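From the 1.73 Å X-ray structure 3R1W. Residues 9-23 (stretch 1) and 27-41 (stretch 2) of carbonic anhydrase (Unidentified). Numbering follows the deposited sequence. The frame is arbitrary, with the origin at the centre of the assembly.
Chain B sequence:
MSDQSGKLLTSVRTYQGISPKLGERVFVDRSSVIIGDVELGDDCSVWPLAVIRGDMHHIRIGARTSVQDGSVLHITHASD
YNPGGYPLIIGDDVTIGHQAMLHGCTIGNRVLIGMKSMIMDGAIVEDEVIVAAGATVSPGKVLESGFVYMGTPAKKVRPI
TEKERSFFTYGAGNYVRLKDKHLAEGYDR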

# COMPACT_ATOMS: atom_id res chain seq x y z
N LEU B 9 -1.07 20.77 10.11
CA LEU B 9 -0.07 19.73 10.35
C LEU B 9 -0.56 18.75 11.40
O LEU B 9 -0.60 19.07 12.59
CB LEU B 9 1.26 20.36 10.81
CG LEU B 9 2.62 19.80 10.33
CD1 LEU B 9 3.53 19.47 11.52
CD2 LEU B 9 2.50 18.61 9.38
N THR B 10 -0.94 17.55 10.97
CA THR B 10 -1.41 16.53 11.89
C THR B 10 -0.73 15.19 11.61
O THR B 10 -1.36 14.13 11.65
CB THR B 10 -2.93 16.34 11.78
OG1 THR B 10 -3.27 16.04 10.42
CG2 THR B 10 -3.66 17.60 12.22
N SER B 11 0.56 15.25 11.31
CA SER B 11 1.34 14.06 11.00
C SER B 11 1.79 13.34 12.27
O SER B 11 2.06 12.14 12.25
CB SER B 11 2.57 14.46 10.19
OG SER B 11 3.36 15.38 10.93
N VAL B 12 1.94 14.09 13.36
CA VAL B 12 2.36 13.51 14.63
C VAL B 12 1.31 13.80 15.70
O VAL B 12 1.14 14.94 16.15
CB VAL B 12 3.74 14.04 15.07
CG1 VAL B 12 4.16 13.39 16.38
CG2 VAL B 12 4.79 13.75 13.99
N ARG B 13 0.60 12.75 16.11
CA ARG B 13 -0.65 12.90 16.85
C ARG B 13 -0.61 12.30 18.24
O ARG B 13 -0.20 11.15 18.43
CB ARG B 13 -1.78 12.23 16.07
CG ARG B 13 -2.00 12.76 14.67
CD ARG B 13 -3.23 12.07 14.09
NE ARG B 13 -3.41 12.22 12.64
CZ ARG B 13 -4.36 11.57 11.97
NH1 ARG B 13 -5.17 10.76 12.63
NH2 ARG B 13 -4.49 11.72 10.65
N THR B 14 -1.05 13.10 19.21
CA THR B 14 -1.25 12.64 20.57
C THR B 14 -2.49 11.76 20.60
O THR B 14 -3.47 12.02 19.90
CB THR B 14 -1.45 13.85 21.49
OG1 THR B 14 -0.24 14.62 21.50
CG2 THR B 14 -1.79 13.41 22.91
N TYR B 15 -2.44 10.72 21.42
CA TYR B 15 -3.54 9.75 21.54
C TYR B 15 -3.66 9.32 22.99
O TYR B 15 -2.70 8.79 23.57
CB TYR B 15 -3.25 8.53 20.66
CG TYR B 15 -4.30 7.45 20.75
CD1 TYR B 15 -5.51 7.57 20.09
CD2 TYR B 15 -4.08 6.30 21.51
CE1 TYR B 15 -6.48 6.58 20.17
CE2 TYR B 15 -5.05 5.30 21.60
CZ TYR B 15 -6.24 5.45 20.93
OH TYR B 15 -7.20 4.47 21.00
N GLN B 16 -4.84 9.52 23.56
CA GLN B 16 -5.10 9.15 24.95
C GLN B 16 -4.00 9.62 25.88
O GLN B 16 -3.50 8.86 26.71
CB GLN B 16 -5.30 7.64 25.07
CG GLN B 16 -6.48 7.14 24.27
CD GLN B 16 -7.23 6.04 25.00
OE1 GLN B 16 -6.73 4.92 25.15
NE2 GLN B 16 -8.44 6.35 25.45
N GLY B 17 -3.61 10.88 25.71
CA GLY B 17 -2.62 11.51 26.57
C GLY B 17 -1.17 11.18 26.26
O GLY B 17 -0.26 11.69 26.91
N ILE B 18 -0.94 10.33 25.26
CA ILE B 18 0.43 9.96 24.89
C ILE B 18 0.84 10.58 23.57
O ILE B 18 0.16 10.39 22.56
CB ILE B 18 0.59 8.44 24.77
CG1 ILE B 18 0.02 7.74 26.00
CG2 ILE B 18 2.06 8.09 24.54
CD1 ILE B 18 -0.27 6.28 25.77
N SER B 19 1.96 11.30 23.57
CA SER B 19 2.47 11.92 22.35
C SER B 19 3.71 11.18 21.87
O SER B 19 4.55 10.77 22.69
CB SER B 19 2.83 13.39 22.61
OG SER B 19 1.73 14.11 23.13
N PRO B 20 3.83 10.97 20.55
CA PRO B 20 5.04 10.35 20.00
C PRO B 20 6.29 11.10 20.46
O PRO B 20 6.28 12.33 20.56
CB PRO B 20 4.83 10.48 18.49
CG PRO B 20 3.31 10.43 18.33
CD PRO B 20 2.78 11.17 19.53
N LYS B 21 7.35 10.36 20.75
CA LYS B 21 8.63 10.94 21.14
C LYS B 21 9.61 10.84 19.98
O LYS B 21 9.92 9.75 19.50
CB LYS B 21 9.20 10.21 22.36
N LEU B 22 10.08 12.00 19.51
CA LEU B 22 10.99 12.07 18.38
C LEU B 22 12.39 12.49 18.83
O LEU B 22 12.54 13.47 19.56
CB LEU B 22 10.46 13.08 17.37
CG LEU B 22 9.03 12.88 16.86
CD1 LEU B 22 8.65 13.99 15.90
CD2 LEU B 22 8.89 11.52 16.21
N GLY B 23 13.41 11.77 18.37
CA GLY B 23 14.78 12.13 18.68
C GLY B 23 15.27 13.32 17.88
O GLY B 23 14.48 14.08 17.32
N PHE B 27 12.96 13.18 10.59
CA PHE B 27 12.10 13.72 9.54
C PHE B 27 10.81 12.92 9.49
O PHE B 27 10.85 11.70 9.36
CB PHE B 27 12.77 13.62 8.18
CG PHE B 27 11.85 13.91 7.01
CD1 PHE B 27 11.39 15.20 6.76
CD2 PHE B 27 11.42 12.89 6.16
CE1 PHE B 27 10.54 15.46 5.69
CE2 PHE B 27 10.59 13.16 5.07
CZ PHE B 27 10.15 14.44 4.84
N VAL B 28 9.69 13.62 9.58
CA VAL B 28 8.39 12.99 9.33
C VAL B 28 7.71 13.78 8.23
O VAL B 28 7.41 14.97 8.42
CB VAL B 28 7.50 13.01 10.60
CG1 VAL B 28 6.15 12.36 10.31
CG2 VAL B 28 8.21 12.29 11.74
N ASP B 29 7.46 13.16 7.08
CA ASP B 29 6.78 13.88 6.02
C ASP B 29 5.42 14.35 6.51
O ASP B 29 4.77 13.64 7.29
CB ASP B 29 6.60 13.01 4.78
CG ASP B 29 6.23 13.83 3.57
OD1 ASP B 29 5.04 13.94 3.26
OD2 ASP B 29 7.15 14.40 2.94
N ARG B 30 4.98 15.53 6.08
CA ARG B 30 3.71 16.07 6.52
C ARG B 30 2.55 15.14 6.16
O ARG B 30 1.48 15.24 6.76
CB ARG B 30 3.45 17.46 5.93
CG ARG B 30 3.36 17.47 4.41
CD ARG B 30 2.93 18.84 3.91
NE ARG B 30 3.97 19.86 4.06
CZ ARG B 30 4.81 20.23 3.09
NH1 ARG B 30 4.75 19.67 1.89
NH2 ARG B 30 5.72 21.17 3.31
N SER B 31 2.76 14.25 5.20
CA SER B 31 1.70 13.37 4.70
C SER B 31 1.65 12.02 5.40
O SER B 31 0.73 11.23 5.17
CB SER B 31 1.82 13.17 3.19
OG SER B 31 2.89 12.29 2.89
N SER B 32 2.63 11.76 6.26
CA SER B 32 2.62 10.52 7.03
C SER B 32 1.74 10.70 8.28
O SER B 32 1.31 11.81 8.60
CB SER B 32 4.03 10.11 7.42
OG SER B 32 4.59 11.03 8.32
N VAL B 33 1.45 9.59 8.95
CA VAL B 33 0.57 9.63 10.12
C VAL B 33 1.15 8.80 11.26
O VAL B 33 1.24 7.58 11.16
CB VAL B 33 -0.85 9.12 9.79
CG1 VAL B 33 -1.68 8.96 11.06
CG2 VAL B 33 -1.54 10.06 8.81
N ILE B 34 1.55 9.48 12.33
CA ILE B 34 2.12 8.79 13.49
C ILE B 34 1.22 9.04 14.69
O ILE B 34 0.91 10.19 15.01
CB ILE B 34 3.54 9.28 13.80
CG1 ILE B 34 4.44 9.09 12.58
CG2 ILE B 34 4.12 8.52 14.99
CD1 ILE B 34 5.90 9.55 12.80
N ILE B 35 0.79 7.97 15.34
CA ILE B 35 -0.21 8.07 16.40
C ILE B 35 0.25 7.45 17.71
O ILE B 35 0.60 6.28 17.76
CB ILE B 35 -1.54 7.40 15.98
CG1 ILE B 35 -2.21 8.18 14.85
CG2 ILE B 35 -2.50 7.29 17.19
CD1 ILE B 35 -3.34 7.42 14.14
N GLY B 36 0.24 8.25 18.77
CA GLY B 36 0.30 7.70 20.12
C GLY B 36 1.65 7.26 20.64
O GLY B 36 2.60 8.04 20.66
N ASP B 37 1.71 6.00 21.06
CA ASP B 37 2.81 5.47 21.86
C ASP B 37 3.94 5.00 20.94
O ASP B 37 4.20 3.80 20.83
CB ASP B 37 2.30 4.32 22.72
CG ASP B 37 3.27 3.94 23.83
OD1 ASP B 37 4.37 4.53 23.92
OD2 ASP B 37 2.92 3.03 24.62
N VAL B 38 4.59 5.96 20.28
CA VAL B 38 5.63 5.68 19.31
C VAL B 38 6.87 6.48 19.67
O VAL B 38 6.78 7.67 19.95
CB VAL B 38 5.21 6.12 17.88
CG1 VAL B 38 6.37 5.92 16.88
CG2 VAL B 38 3.96 5.38 17.42
N GLU B 39 8.03 5.83 19.64
CA GLU B 39 9.29 6.54 19.85
C GLU B 39 10.20 6.31 18.65
O GLU B 39 10.31 5.18 18.17
CB GLU B 39 9.98 6.05 21.13
CG GLU B 39 9.15 6.22 22.38
CD GLU B 39 9.91 5.90 23.66
OE1 GLU B 39 11.14 5.65 23.59
OE2 GLU B 39 9.27 5.91 24.73
N LEU B 40 10.81 7.38 18.17
CA LEU B 40 11.75 7.29 17.06
C LEU B 40 13.10 7.84 17.49
O LEU B 40 13.18 8.94 18.04
CB LEU B 40 11.25 8.10 15.85
CG LEU B 40 9.84 7.80 15.34
CD1 LEU B 40 9.49 8.73 14.19
CD2 LEU B 40 9.75 6.37 14.91
N GLY B 41 14.16 7.09 17.22
CA GLY B 41 15.52 7.51 17.56
C GLY B 41 16.06 8.61 16.66
O GLY B 41 15.44 8.98 15.65
O HOH W 1 -0.31 16.98 8.19
O HOH W 2 5.67 16.31 9.94

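Parallel strands pair through a staggered ladder in which one residue reaches the partner on both sides of its opposite number, and these two stretches, burying 933 Å² between them, build it twice. A water accepts from T10 N and donates to R30 O, both at 2.9 Å. S11 points its small side chain toward stretch 2, where CB lies 3.7 Å from D29 O, while a second water links its OG to V28 O. The ladder then begins: I34 N donates to S11 O (2.7 Å), R13 N to I34 O (2.8 Å) and G36 N to R13 O (3.0 Å). V12 and I34 share one face, R13 and I35 the other. There the extended R13 side chain, tied back by NE to T10 O (3.0 Å), lays a face of its guanidinium over V33 CG1.

Y15 to I18 form a type I' turn, while Y15 CB packs 3.8 Å from I35 CG2. G36, at positive phi, marks the corner in stretch 2. P20, with no hydrogen to donate, instead sets CG 3.9 Å from I34 CG2. The second ladder follows, each bond 2.9 Å: K21 N to V38 O, L40 N to K21 O, G23 N to L40 O. L22 CD2 meets L40 CD1 at 3.5 Å, and at G23 a side chain would clash with G41 C.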